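Local coordinates for protein anti-sigma-I factor RsgI3 (Clostridium thermocellum, PDB 6QE7) that probably restrains the sigma factor SigI3 until its extracellular sensing region, the PA14 dyad that forms this chain, binds plant polysaccharide such as pectin, at residues A[13-18]-A[251-256]; A[149-154]-A[170-175]; A[200-205]-A[286-291]; A[206-211]-A[275-280]. One frame throughout, in Å; residues are numbered along the deposited sequence.

Interaction 1: A[13-18]-A[251-256]; sequences NMDFSR and GRQYDI
The guanidinium of R252 carries Y254 CE2 over the centre of one face, 3.4 Å above its plane; Q253 O lies in that plane and accepts from R252 NH2, so this arginine braces its own loop. R252 reaches 13-18 through CB, against D15 OD2. The amides of N13 and Q253 cross with their planes 67° apart. In the plane of the N13 amide, ND2 donates to S17 OG at 2.9 Å; ND2 also donates to D203 OD2, its stronger partner. S17 OG donates to D15 OD1 on its syn lone pair, 2.7 Å away. The carboxylate of D15, with CG in the crowded position between backbone N and carbonyl carbon (chi1 60°), is thereby oriented: its OD2 receives Q253 N at 3.0 Å, from 32° above the carboxylate plane. A water donates to both D15 OD2 and Q253 O. The amide end of Q253 lies tightly against S17, Q253 CD 3.2 Å from S17 CB. M14 N completes the join with an almost straight bond to G251 O (2.9 Å), nearly along the C=O axis. The N13 side chain lies about 5 Å from a calcium ion, probably the one bound by N12, D44 and T45. This is a polar interdomain junction, the loop after strand 6-11 of the first PA14 domain meeting the 251-253 loop leading into strand 254-263 of the second.

Interaction 2: A[149-154]-A[170-175]; sequences KDVNGL and TRIDDA
I172 leaves strand 167-173 with CG1 anti to its carbonyl carbon (chi1 -65°). Its CB passes L154 O at 3.9 Å; the CG2 branch sits 3.7 Å from N152 O and equally near L154 O; and CD1, at the tip, meets V151 CG1 at 4.1 Å, the two side chains crossing obliquely. Beside it the backbones pair: L154 N donates to D173 O at 2.8 Å and D173 N returns a bond to L154 O at 2.9 Å, both nearly along the C=O axis. G153, at positive phi (98°), brings its CA within 3.0 Å of D173 O, where a side chain would collide. D173 turns back along its own strand and takes R171 NE on the syn lone pair of OD1, a salt bridge, while its OD2 accepts from W198. The amide of N152 leads elsewhere, to L288 O. L154 and D173 form an antiparallel hydrogen-bonded pair at the open end of the beta hairpin of strands 154-159 and 167-173, in the second PA14 domain.

Interaction 3: A[200-205]-A[286-291]; sequences GKIDTR and KNLFAD
Strands 193-202 and 288-289 run antiparallel, with K201 and F289 a hydrogen-bonded pair (K201 N to F289 O 2.9 Å, F289 N to K201 O 2.6 Å) and I202 and L288 the non-hydrogen-bonded pair next to it. I202 CA comes 3.1 Å from N287 O, a CA-H...O contact, and D203 N donates to that same carbonyl. I202 and L288 lie side by side, pointing the same way, CG1 against CD2 at 3.8 Å. On the other face, the CB atoms of K201 and F289 touch, and the bent lysine chain lays CE 3.1 Å from D291 OD2, although NZ stays beyond salt-bridge range. N287 ND2 donates to D203 OD1 at 3.2 Å, nearly along the C-O axis, with carboxylate and amide 80° apart. D203 OD2 approaches F289 CE1 obliquely and is held by N13 and R18 of the first PA14 domain. The C-terminal strand thus joins the antiparallel sheet of the second PA14 domain, a beta-sandwich fold.

Interaction 4: A[206-211]-A[275-280]; sequences YTEEYT and SQRQKK
An ST motif begins the loop between strands 268-274 and 281-282 of the second PA14 domain: S275 OG accepts from Q278 N, and the carboxylate of E208, from the start of strand 208-216, plugs into this turn. E208 CG takes the crowded position between backbone N and carbonyl carbon (chi1 51°), and the chain extends into the loop. Its OE2 receives S275 OG at 2.6 Å on the anti lone pair and R277 N at 3.0 Å on the syn lone pair. OE1 takes both R277 NE and R277 NH2, each at 2.9 Å; it lies in the guanidinium plane, but the nitrogens approach from above the carboxylate plane. Y206 covers the arginine: R277 CB stands over the centre of the tyrosine ring, 3.6 Å from its centroid, while Y206 CD1 lies over one face of the R277 guanidinium, toward its rim, the planes 38° apart. Likewise S275 CB sits over the Y210 ring, 3.8 Å from its centroid. A water joins Y210 OH to Q278 OE1. With four donated bonds, two of them forming the salt bridge to R277, the E208 carboxylate is probably kept ionised and held against rotation.

How the interactions relate
Interaction 3 stands between the others: its centre is about 8 Å from that of interaction 1, 9 Å from interaction 2 and 15 Å from interaction 4, and it touches all three. Interactions 1, 2 and 3 reach one antiparallel sheet, in which strand 193-202 neighbours both 254-263 and 288-289. Along the chain, interaction 2 closes first, interaction 4 is nested inside interaction 3, and interaction 1 spans interaction 2 and crosses the other two. Interaction 4, on the other sheet and about 23 Å from interaction 2, meets interaction 3 through Y210. Only interaction 1 has its segments in different PA14 domains; through D203 the domain junction is tied to the strand pairing that fixes the C-terminus.

Interaction 1: A[13-18]-A[251-256]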
loop_
_atom_site.group_PDB
_atom_site.type_symbol
_atom_site.label_atom_id
_atom_site.label_comp_id
_atom_site.label_asym_id
_atom_site.label_seq_id
_atom_site.Cartn_x
_atom_site.Cartn_y
_atom_site.Cartn_z
ATOM N N ASN A 13 -3.183 -5.740 1.316
ATOM C CA ASN A 13 -1.751 -5.576 1.694
ATOM C C ASN A 13 -1.691 -5.185 3.191
ATOM O O ASN A 13 -2.739 -4.746 3.760
ATOM C CB ASN A 13 -1.095 -4.529 0.783
ATOM C CG ASN A 13 -0.585 -5.099 -0.531
ATOM O OD1 ASN A 13 -0.434 -6.311 -0.679
ATOM N ND2 ASN A 13 -0.176 -4.228 -1.448
ATOM N N MET A 14 -0.503 -5.213 3.794
ATOM C CA MET A 14 -0.304 -4.980 5.248
ATOM C C MET A 14 0.058 -3.529 5.512
ATOM O O MET A 14 0.226 -3.153 6.667
ATOM C CB MET A 14 0.715 -5.974 5.807
ATOM C CG MET A 14 2.183 -5.739 5.523
ATOM S SD MET A 14 2.739 -7.463 6.076
ATOM C CE MET A 14 4.397 -7.482 5.351
ATOM N N ASP A 15 0.070 -2.696 4.464
ATOM C CA ASP A 15 0.388 -1.258 4.624
ATOM C C ASP A 15 -0.728 -0.388 4.090
ATOM O O ASP A 15 -0.395 0.678 3.520
ATOM C CB ASP A 15 1.627 -0.888 3.810
ATOM C CG ASP A 15 1.456 -1.155 2.302
ATOM O OD1 ASP A 15 0.450 -1.833 1.880
ATOM O OD2 ASP A 15 2.326 -0.672 1.570
ATOM N N PHE A 16 -1.986 -0.790 4.208
ATOM C CA PHE A 16 -3.144 0.077 3.893
ATOM C C PHE A 16 -3.074 0.434 2.417
ATOM O O PHE A 16 -3.419 1.548 2.073
ATOM C CB PHE A 16 -3.189 1.354 4.750
ATOM C CG PHE A 16 -3.143 0.994 6.221
ATOM C CD1 PHE A 16 -4.230 0.400 6.810
ATOM C CD2 PHE A 16 -1.979 1.135 6.950
ATOM C CE1 PHE A 16 -4.191 0.024 8.140
ATOM C CE2 PHE A 16 -1.917 0.735 8.274
ATOM C CZ PHE A 16 -3.029 0.163 8.852
ATOM N N SER A 17 -2.658 -0.504 1.585
ATOM C CA SER A 17 -2.851 -0.474 0.115
ATOM C C SER A 17 -3.623 -1.728 -0.273
ATOM O O SER A 17 -3.758 -2.714 0.582
ATOM C CB SER A 17 -1.540 -0.357 -0.654
ATOM O OG SER A 17 -0.759 -1.548 -0.462
ATOM N N ARG A 18 -4.130 -1.710 -1.494
ATOM C CA ARG A 18 -5.074 -2.717 -2.047
ATOM C C ARG A 18 -6.330 -2.751 -1.182
ATOM O O ARG A 18 -6.720 -3.814 -0.671
ATOM C CB ARG A 18 -4.404 -4.081 -2.081
ATOM C CG ARG A 18 -3.606 -4.308 -3.344
ATOM C CD ARG A 18 -3.034 -5.687 -3.229
ATOM N NE ARG A 18 -2.016 -5.947 -4.215
ATOM C CZ ARG A 18 -2.255 -6.294 -5.475
ATOM N NH1 ARG A 18 -3.496 -6.350 -5.944
ATOM N NH2 ARG A 18 -1.241 -6.593 -6.263
ATOM N N GLY A 251 3.520 -8.104 0.162
ATOM C CA GLY A 251 2.427 -7.618 0.992
ATOM C C GLY A 251 2.499 -6.130 1.206
ATOM O O GLY A 251 1.784 -5.681 2.074
ATOM N N ARG A 252 3.418 -5.400 0.569
ATOM C CA ARG A 252 3.477 -3.927 0.711
ATOM C C ARG A 252 3.890 -3.284 -0.623
ATOM O O ARG A 252 4.486 -3.947 -1.364
ATOM C CB ARG A 252 4.415 -3.501 1.848
ATOM C CG ARG A 252 5.810 -4.109 1.812
ATOM C CD ARG A 252 6.834 -3.232 2.500
ATOM N NE ARG A 252 7.003 -1.924 1.829
ATOM C CZ ARG A 252 7.839 -0.937 2.217
ATOM N NH1 ARG A 252 8.626 -1.055 3.284
ATOM N NH2 ARG A 252 7.865 0.196 1.537
ATOM N N GLN A 253 3.592 -1.996 -0.812
ATOM C CA GLN A 253 3.850 -1.177 -2.000
ATOM C C GLN A 253 5.210 -0.537 -1.810
ATOM O O GLN A 253 5.565 -0.206 -0.652
ATOM C CB GLN A 253 2.777 -0.099 -2.139
ATOM C CG GLN A 253 1.432 -0.595 -2.631
ATOM C CD GLN A 253 0.584 0.619 -2.868
ATOM O OE1 GLN A 253 0.727 1.707 -2.237
ATOM N NE2 GLN A 253 -0.243 0.462 -3.859
ATOM N N TYR A 254 5.925 -0.411 -2.916
ATOM C CA TYR A 254 7.193 0.320 -3.000
ATOM C C TYR A 254 7.029 1.334 -4.120
ATOM O O TYR A 254 6.243 1.141 -5.097
ATOM C CB TYR A 254 8.372 -0.594 -3.286
ATOM C CG TYR A 254 8.672 -1.605 -2.254
ATOM C CD1 TYR A 254 8.031 -2.827 -2.210
ATOM C CD2 TYR A 254 9.574 -1.299 -1.250
ATOM C CE1 TYR A 254 8.364 -3.757 -1.234
ATOM C CE2 TYR A 254 9.870 -2.193 -0.248
ATOM C CZ TYR A 254 9.230 -3.414 -0.216
ATOM O OH TYR A 254 9.531 -4.296 0.776
ATOM N N ASP A 255 7.710 2.450 -3.973
ATOM C CA ASP A 255 7.753 3.453 -5.061
ATOM C C ASP A 255 8.408 2.813 -6.286
ATOM O O ASP A 255 9.415 1.996 -6.187
ATOM C CB ASP A 255 8.474 4.731 -4.611
ATOM C CG ASP A 255 7.694 5.516 -3.582
ATOM O OD1 ASP A 255 6.506 5.768 -3.813
ATOM O OD2 ASP A 255 8.244 5.784 -2.551
ATOM N N ILE A 256 7.943 3.248 -7.461
ATOM C CA ILE A 256 8.628 2.861 -8.709
ATOM C C ILE A 256 8.663 4.126 -9.588
ATOM O O ILE A 256 7.633 4.801 -9.689
ATOM C CB ILE A 256 7.956 1.661 -9.407
ATOM C CG1 ILE A 256 8.652 1.364 -10.749
ATOM C CG2 ILE A 256 6.452 1.864 -9.603
ATOM C CD1 ILE A 256 8.234 0.100 -11.484
HETATM O O HOH W 1 4.484 0.291 2.148
#

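Interaction 2: A[149-154]-A[170-175]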
loop_
_atom_site.group_PDB
_atom_site.type_symbol
_atom_site.label_atom_id
_atom_site.label_comp_id
_atom_site.label_asym_id
_atom_site.label_seq_id
_atom_site.Cartn_x
_atom_site.Cartn_y
_atom_site.Cartn_z
ATOM N N LYS A 149 -10.119 2.862 -4.024
ATOM C CA LYS A 149 -9.327 1.886 -4.790
ATOM C C LYS A 149 -8.406 2.713 -5.689
ATOM O O LYS A 149 -8.869 3.617 -6.327
ATOM C CB LYS A 149 -10.213 0.901 -5.550
ATOM C CG LYS A 149 -10.492 -0.387 -4.785
ATOM C CD LYS A 149 -10.895 -1.561 -5.686
ATOM C CE LYS A 149 -11.413 -2.790 -4.952
ATOM N NZ LYS A 149 -12.519 -2.482 -3.999
ATOM N N ASP A 150 -7.107 2.472 -5.634
ATOM C CA ASP A 150 -6.166 3.044 -6.621
ATOM C C ASP A 150 -6.364 2.268 -7.922
ATOM O O ASP A 150 -7.012 1.275 -7.905
ATOM C CB ASP A 150 -4.745 3.004 -6.079
ATOM C CG ASP A 150 -3.728 3.828 -6.842
ATOM O OD1 ASP A 150 -4.095 4.762 -7.623
ATOM O OD2 ASP A 150 -2.564 3.517 -6.654
ATOM N N VAL A 151 -5.878 2.801 -9.014
ATOM C CA VAL A 151 -6.007 2.266 -10.386
ATOM C C VAL A 151 -4.734 1.477 -10.683
ATOM O O VAL A 151 -3.653 1.905 -10.313
ATOM C CB VAL A 151 -6.272 3.447 -11.357
ATOM C CG1 VAL A 151 -6.031 3.131 -12.824
ATOM C CG2 VAL A 151 -7.712 3.922 -11.197
ATOM N N ASN A 152 -4.859 0.402 -11.430
ATOM C CA ASN A 152 -3.683 -0.397 -11.829
ATOM C C ASN A 152 -2.975 0.277 -13.005
ATOM O O ASN A 152 -3.588 1.062 -13.635
ATOM C CB ASN A 152 -4.067 -1.830 -12.111
ATOM C CG ASN A 152 -4.033 -2.684 -10.858
ATOM O OD1 ASN A 152 -4.925 -3.482 -10.709
ATOM N ND2 ASN A 152 -3.033 -2.553 -9.974
ATOM N N GLY A 153 -1.691 0.011 -13.185
ATOM C CA GLY A 153 -0.861 0.759 -14.151
ATOM C C GLY A 153 -0.071 1.830 -13.470
ATOM O O GLY A 153 -0.044 1.902 -12.229
ATOM N N LEU A 154 0.591 2.626 -14.266
ATOM C CA LEU A 154 1.459 3.690 -13.785
ATOM C C LEU A 154 1.096 5.011 -14.452
ATOM O O LEU A 154 0.625 5.006 -15.643
ATOM C CB LEU A 154 2.901 3.268 -14.040
ATOM C CG LEU A 154 3.382 2.050 -13.277
ATOM C CD1 LEU A 154 4.743 1.673 -13.785
ATOM C CD2 LEU A 154 3.446 2.313 -11.747
ATOM N N THR A 170 -0.214 13.423 -20.190
ATOM C CA THR A 170 -0.210 12.442 -19.091
ATOM C C THR A 170 -1.310 11.449 -19.414
ATOM O O THR A 170 -2.340 11.873 -19.921
ATOM C CB THR A 170 -0.522 13.098 -17.733
ATOM O OG1 THR A 170 0.614 13.908 -17.418
ATOM C CG2 THR A 170 -0.786 12.093 -16.624
ATOM N N ARG A 171 -1.062 10.190 -19.131
ATOM C CA ARG A 171 -2.120 9.166 -19.068
ATOM C C ARG A 171 -1.629 8.056 -18.125
ATOM O O ARG A 171 -0.435 8.050 -17.725
ATOM C CB ARG A 171 -2.385 8.625 -20.472
ATOM C CG ARG A 171 -1.142 7.979 -21.058
ATOM C CD ARG A 171 -1.344 7.532 -22.468
ATOM N NE ARG A 171 -0.257 6.695 -22.962
ATOM C CZ ARG A 171 0.047 6.540 -24.266
ATOM N NH1 ARG A 171 -0.615 7.242 -25.164
ATOM N NH2 ARG A 171 1.021 5.729 -24.666
ATOM N N ILE A 172 -2.504 7.100 -17.869
ATOM C CA ILE A 172 -2.139 5.857 -17.150
ATOM C C ILE A 172 -1.884 4.743 -18.152
ATOM O O ILE A 172 -2.754 4.396 -18.912
ATOM C CB ILE A 172 -3.227 5.549 -16.127
ATOM C CG1 ILE A 172 -3.256 6.655 -15.052
ATOM C CG2 ILE A 172 -2.962 4.167 -15.544
ATOM C CD1 ILE A 172 -4.470 6.639 -14.200
ATOM N N ASP A 173 -0.664 4.236 -18.171
ATOM C CA ASP A 173 -0.246 3.056 -18.967
ATOM C C ASP A 173 -0.505 1.825 -18.082
ATOM O O ASP A 173 -0.213 1.870 -16.848
ATOM C CB ASP A 173 1.192 3.280 -19.425
ATOM C CG ASP A 173 1.338 4.344 -20.516
ATOM O OD1 ASP A 173 0.337 4.661 -21.132
ATOM O OD2 ASP A 173 2.469 4.868 -20.730
ATOM N N ASP A 174 -1.127 0.797 -18.626
ATOM C CA ASP A 174 -1.463 -0.449 -17.897
ATOM C C ASP A 174 -0.180 -1.147 -17.446
ATOM O O ASP A 174 -0.177 -1.842 -16.445
ATOM C CB ASP A 174 -2.294 -1.377 -18.781
ATOM C CG ASP A 174 -3.672 -0.809 -19.020
ATOM O OD1 ASP A 174 -4.013 0.253 -18.392
ATOM O OD2 ASP A 174 -4.401 -1.411 -19.844
ATOM N N ALA A 175 0.881 -1.015 -18.210
ATOM C CA ALA A 175 2.154 -1.684 -17.911
ATOM C C ALA A 175 3.232 -1.049 -18.771
ATOM O O ALA A 175 2.909 -0.172 -19.620
ATOM C CB ALA A 175 2.028 -3.156 -18.185
HETATM O O HOH W 2 -5.500 1.186 -15.510
#

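Interaction 3: A[200-205]-A[286-291]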
loop_
_atom_site.group_PDB
_atom_site.type_symbol
_atom_site.label_atom_id
_atom_site.label_comp_id
_atom_site.label_asym_id
_atom_site.label_seq_id
_atom_site.Cartn_x
_atom_site.Cartn_y
_atom_site.Cartn_z
ATOM N N GLY A 200 4.774 5.414 -9.852
ATOM C CA GLY A 200 3.713 4.860 -9.029
ATOM C C GLY A 200 4.250 3.944 -7.954
ATOM O O GLY A 200 5.229 4.297 -7.301
ATOM N N LYS A 201 3.548 2.836 -7.795
ATOM C CA LYS A 201 3.769 1.830 -6.772
ATOM C C LYS A 201 3.735 0.482 -7.458
ATOM O O LYS A 201 2.958 0.310 -8.426
ATOM C CB LYS A 201 2.691 1.780 -5.665
ATOM C CG LYS A 201 2.307 3.072 -4.987
ATOM C CD LYS A 201 3.341 3.560 -4.021
ATOM C CE LYS A 201 2.955 4.822 -3.284
ATOM N NZ LYS A 201 3.812 4.942 -2.075
ATOM N N ILE A 202 4.545 -0.402 -6.881
ATOM C CA ILE A 202 4.687 -1.838 -7.211
ATOM C C ILE A 202 4.635 -2.691 -5.923
ATOM O O ILE A 202 5.008 -2.161 -4.860
ATOM C CB ILE A 202 5.967 -2.010 -8.016
ATOM C CG1 ILE A 202 5.979 -3.365 -8.705
ATOM C CG2 ILE A 202 7.259 -1.732 -7.249
ATOM C CD1 ILE A 202 7.137 -3.549 -9.630
ATOM N N ASP A 203 4.033 -3.892 -5.991
ATOM C CA ASP A 203 4.139 -4.922 -4.938
ATOM C C ASP A 203 4.393 -6.248 -5.620
ATOM O O ASP A 203 4.295 -6.380 -6.863
ATOM C CB ASP A 203 2.953 -4.987 -3.968
ATOM C CG ASP A 203 1.610 -5.260 -4.605
ATOM O OD1 ASP A 203 1.579 -5.751 -5.755
ATOM O OD2 ASP A 203 0.595 -4.811 -4.009
ATOM N N THR A 204 4.905 -7.126 -4.821
ATOM C CA THR A 204 5.542 -8.381 -5.275
ATOM C C THR A 204 4.665 -9.512 -4.773
ATOM O O THR A 204 3.940 -9.304 -3.794
ATOM C CB THR A 204 6.960 -8.536 -4.742
ATOM O OG1 THR A 204 6.887 -8.711 -3.316
ATOM C CG2 THR A 204 7.826 -7.343 -5.067
ATOM N N ARG A 205 4.870 -10.689 -5.327
ATOM C CA ARG A 205 4.258 -11.944 -4.832
ATOM C C ARG A 205 5.126 -12.495 -3.690
ATOM O O ARG A 205 4.604 -13.217 -2.859
ATOM C CB ARG A 205 4.132 -12.936 -5.999
ATOM C CG ARG A 205 3.014 -12.630 -6.984
ATOM C CD ARG A 205 2.865 -13.674 -8.119
ATOM N NE ARG A 205 2.685 -14.995 -7.495
ATOM C CZ ARG A 205 1.557 -15.469 -7.006
ATOM N NH1 ARG A 205 0.440 -14.777 -7.122
ATOM N NH2 ARG A 205 1.548 -16.652 -6.431
ATOM N N LYS A 286 -1.459 -5.811 -12.786
ATOM C CA LYS A 286 -2.083 -6.042 -11.443
ATOM C C LYS A 286 -1.068 -5.799 -10.302
ATOM O O LYS A 286 -1.492 -5.822 -9.115
ATOM C CB LYS A 286 -2.733 -7.424 -11.401
ATOM C CG LYS A 286 -1.763 -8.569 -11.240
ATOM C CD LYS A 286 -2.465 -9.909 -11.289
ATOM C CE LYS A 286 -2.636 -10.346 -12.729
ATOM N NZ LYS A 286 -3.797 -11.258 -12.876
ATOM N N ASN A 287 0.220 -5.566 -10.586
ATOM C CA ASN A 287 1.185 -5.295 -9.503
ATOM C C ASN A 287 1.626 -3.845 -9.510
ATOM O O ASN A 287 2.595 -3.548 -8.757
ATOM C CB ASN A 287 2.378 -6.232 -9.571
ATOM C CG ASN A 287 1.966 -7.641 -9.241
ATOM O OD1 ASN A 287 1.676 -8.382 -10.163
ATOM N ND2 ASN A 287 1.925 -8.008 -7.954
ATOM N N LEU A 288 1.028 -3.031 -10.384
ATOM C CA LEU A 288 1.489 -1.660 -10.662
ATOM C C LEU A 288 0.314 -0.783 -10.273
ATOM O O LEU A 288 -0.854 -1.212 -10.462
ATOM C CB LEU A 288 1.932 -1.518 -12.139
ATOM C CG LEU A 288 3.147 -2.364 -12.538
ATOM C CD1 LEU A 288 3.375 -2.390 -14.052
ATOM C CD2 LEU A 288 4.400 -1.903 -11.835
ATOM N N PHE A 289 0.601 0.282 -9.578
ATOM C CA PHE A 289 -0.457 1.169 -9.071
ATOM C C PHE A 289 -0.140 2.588 -9.437
ATOM O O PHE A 289 0.979 2.996 -9.201
ATOM C CB PHE A 289 -0.624 1.054 -7.556
ATOM C CG PHE A 289 -1.023 -0.343 -7.147
ATOM C CD1 PHE A 289 -0.053 -1.333 -6.963
ATOM C CD2 PHE A 289 -2.372 -0.700 -7.035
ATOM C CE1 PHE A 289 -0.418 -2.643 -6.649
ATOM C CE2 PHE A 289 -2.738 -2.004 -6.718
ATOM C CZ PHE A 289 -1.766 -2.969 -6.530
ATOM N N ALA A 290 -1.159 3.318 -9.879
ATOM C CA ALA A 290 -0.919 4.616 -10.533
ATOM C C ALA A 290 -0.781 5.678 -9.459
ATOM O O ALA A 290 -0.151 6.697 -9.765
ATOM C CB ALA A 290 -2.003 4.956 -11.524
ATOM N N ASP A 291 -1.356 5.447 -8.281
ATOM C CA ASP A 291 -1.304 6.353 -7.098
ATOM C C ASP A 291 -2.091 7.646 -7.416
ATOM O O ASP A 291 -3.224 7.659 -7.956
ATOM C CB ASP A 291 0.144 6.560 -6.623
ATOM C CG ASP A 291 0.241 7.219 -5.234
ATOM O OD1 ASP A 291 -0.741 7.864 -4.786
ATOM O OD2 ASP A 291 1.295 7.122 -4.610
ATOM O OXT ASP A 291 -1.616 8.754 -7.133
#

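Interaction 4: A[206-211]-A[275-280]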
loop_
_atom_site.group_PDB
_atom_site.type_symbol
_atom_site.label_atom_id
_atom_site.label_comp_id
_atom_site.label_asym_id
_atom_site.label_seq_id
_atom_site.Cartn_x
_atom_site.Cartn_y
_atom_site.Cartn_z
ATOM N N TYR A 206 6.439 -12.276 -3.694
ATOM C CA TYR A 206 7.354 -13.023 -2.796
ATOM C C TYR A 206 8.193 -12.013 -2.059
ATOM O O TYR A 206 8.409 -10.885 -2.598
ATOM C CB TYR A 206 8.230 -13.997 -3.584
ATOM C CG TYR A 206 7.397 -14.869 -4.486
ATOM C CD1 TYR A 206 6.589 -15.875 -3.986
ATOM C CD2 TYR A 206 7.394 -14.653 -5.853
ATOM C CE1 TYR A 206 5.773 -16.631 -4.828
ATOM C CE2 TYR A 206 6.570 -15.359 -6.703
ATOM C CZ TYR A 206 5.760 -16.367 -6.190
ATOM O OH TYR A 206 4.994 -17.079 -7.058
ATOM N N THR A 207 8.619 -12.441 -0.888
ATOM C CA THR A 207 9.654 -11.793 -0.062
ATOM C C THR A 207 10.990 -12.406 -0.500
ATOM O O THR A 207 11.160 -13.584 -0.260
ATOM C CB THR A 207 9.310 -11.947 1.432
ATOM O OG1 THR A 207 8.121 -11.213 1.616
ATOM C CG2 THR A 207 10.308 -11.360 2.402
ATOM N N GLU A 208 11.890 -11.643 -1.137
ATOM C CA GLU A 208 13.237 -12.094 -1.578
ATOM C C GLU A 208 13.890 -11.073 -2.527
ATOM O O GLU A 208 13.338 -9.932 -2.729
ATOM C CB GLU A 208 13.174 -13.414 -2.347
ATOM C CG GLU A 208 12.179 -13.451 -3.471
ATOM C CD GLU A 208 11.911 -14.898 -3.929
ATOM O OE1 GLU A 208 11.975 -15.791 -3.079
ATOM O OE2 GLU A 208 11.528 -15.104 -5.099
ATOM N N GLU A 209 15.022 -11.456 -3.101
ATOM C CA GLU A 209 15.792 -10.505 -3.915
ATOM C C GLU A 209 15.141 -10.534 -5.291
ATOM O O GLU A 209 15.043 -11.605 -5.880
ATOM C CB GLU A 209 17.295 -10.791 -3.909
ATOM C CG GLU A 209 18.059 -9.747 -4.702
ATOM C CD GLU A 209 19.579 -9.853 -4.649
ATOM O OE1 GLU A 209 20.193 -10.899 -5.034
ATOM O OE2 GLU A 209 20.164 -8.838 -4.264
ATOM N N TYR A 210 14.626 -9.390 -5.736
ATOM C CA TYR A 210 14.081 -9.316 -7.099
ATOM C C TYR A 210 15.181 -8.820 -8.011
ATOM O O TYR A 210 16.104 -8.051 -7.560
ATOM C CB TYR A 210 12.810 -8.448 -7.127
ATOM C CG TYR A 210 11.557 -9.223 -6.847
ATOM C CD1 TYR A 210 11.254 -9.699 -5.569
ATOM C CD2 TYR A 210 10.706 -9.548 -7.864
ATOM C CE1 TYR A 210 10.146 -10.500 -5.338
ATOM C CE2 TYR A 210 9.574 -10.295 -7.636
ATOM C CZ TYR A 210 9.291 -10.787 -6.374
ATOM O OH TYR A 210 8.148 -11.534 -6.192
ATOM N N THR A 211 14.986 -9.095 -9.282
ATOM C CA THR A 211 15.785 -8.535 -10.387
ATOM C C THR A 211 14.808 -7.891 -11.345
ATOM O O THR A 211 13.857 -8.572 -11.781
ATOM C CB THR A 211 16.619 -9.583 -11.128
ATOM O OG1 THR A 211 17.436 -10.241 -10.179
ATOM C CG2 THR A 211 17.530 -8.993 -12.190
ATOM N N SER A 275 12.682 -13.513 -9.978
ATOM C CA SER A 275 13.229 -13.796 -8.633
ATOM C C SER A 275 13.288 -15.299 -8.474
ATOM O O SER A 275 12.862 -15.962 -9.404
ATOM C CB SER A 275 12.443 -13.134 -7.554
ATOM O OG SER A 275 11.226 -13.807 -7.298
ATOM N N GLN A 276 13.779 -15.799 -7.344
ATOM C CA GLN A 276 13.934 -17.263 -7.250
ATOM C C GLN A 276 12.572 -17.935 -7.496
ATOM O O GLN A 276 12.550 -18.974 -8.092
ATOM C CB GLN A 276 14.405 -17.742 -5.889
ATOM C CG GLN A 276 14.117 -19.229 -5.816
ATOM C CD GLN A 276 14.944 -19.925 -4.790
ATOM O OE1 GLN A 276 15.614 -19.282 -3.972
ATOM N NE2 GLN A 276 14.860 -21.246 -4.847
ATOM N N ARG A 277 11.459 -17.357 -7.051
ATOM C CA ARG A 277 10.142 -17.985 -7.224
ATOM C C ARG A 277 9.331 -17.259 -8.252
ATOM O O ARG A 277 8.326 -17.831 -8.632
ATOM C CB ARG A 277 9.325 -17.962 -5.937
ATOM C CG ARG A 277 9.763 -18.934 -4.865
ATOM C CD ARG A 277 9.067 -18.622 -3.518
ATOM N NE ARG A 277 9.727 -17.589 -2.726
ATOM C CZ ARG A 277 9.308 -17.099 -1.557
ATOM N NH1 ARG A 277 8.222 -17.552 -0.990
ATOM N NH2 ARG A 277 9.959 -16.130 -0.960
ATOM N N GLN A 278 9.702 -16.040 -8.638
ATOM C CA GLN A 278 9.001 -15.372 -9.759
ATOM C C GLN A 278 9.708 -15.656 -11.077
ATOM O O GLN A 278 10.828 -15.082 -11.282
ATOM C CB GLN A 278 8.940 -13.847 -9.582
ATOM C CG GLN A 278 8.244 -13.189 -10.759
ATOM C CD GLN A 278 6.811 -13.630 -10.865
ATOM O OE1 GLN A 278 5.958 -13.240 -10.054
ATOM N NE2 GLN A 278 6.527 -14.404 -11.896
ATOM N N LYS A 279 9.061 -16.396 -11.978
ATOM C CA LYS A 279 9.602 -16.656 -13.345
ATOM C C LYS A 279 9.556 -15.349 -14.165
ATOM O O LYS A 279 8.565 -14.567 -14.050
ATOM C CB LYS A 279 8.836 -17.755 -14.104
ATOM C CG LYS A 279 9.500 -19.135 -14.133
ATOM C CD LYS A 279 9.625 -19.827 -12.780
ATOM C CE LYS A 279 10.997 -20.421 -12.547
ATOM N NZ LYS A 279 11.334 -20.424 -11.107
ATOM N N LYS A 280 10.606 -15.121 -14.949
ATOM C CA LYS A 280 10.817 -13.846 -15.691
ATOM C C LYS A 280 9.571 -13.521 -16.476
ATOM O O LYS A 280 9.044 -14.379 -17.140
ATOM C CB LYS A 280 12.023 -13.858 -16.615
ATOM C CG LYS A 280 12.414 -12.510 -17.239
ATOM C CD LYS A 280 13.913 -12.340 -17.399
ATOM C CE LYS A 280 14.468 -13.110 -18.559
ATOM N NZ LYS A 280 14.999 -12.173 -19.567
HETATM O O HOH W 3 7.492 -14.808 0.365
HETATM O O HOH W 4 14.874 -14.272 -5.478
HETATM O O HOH W 5 6.341 -11.380 -8.082
#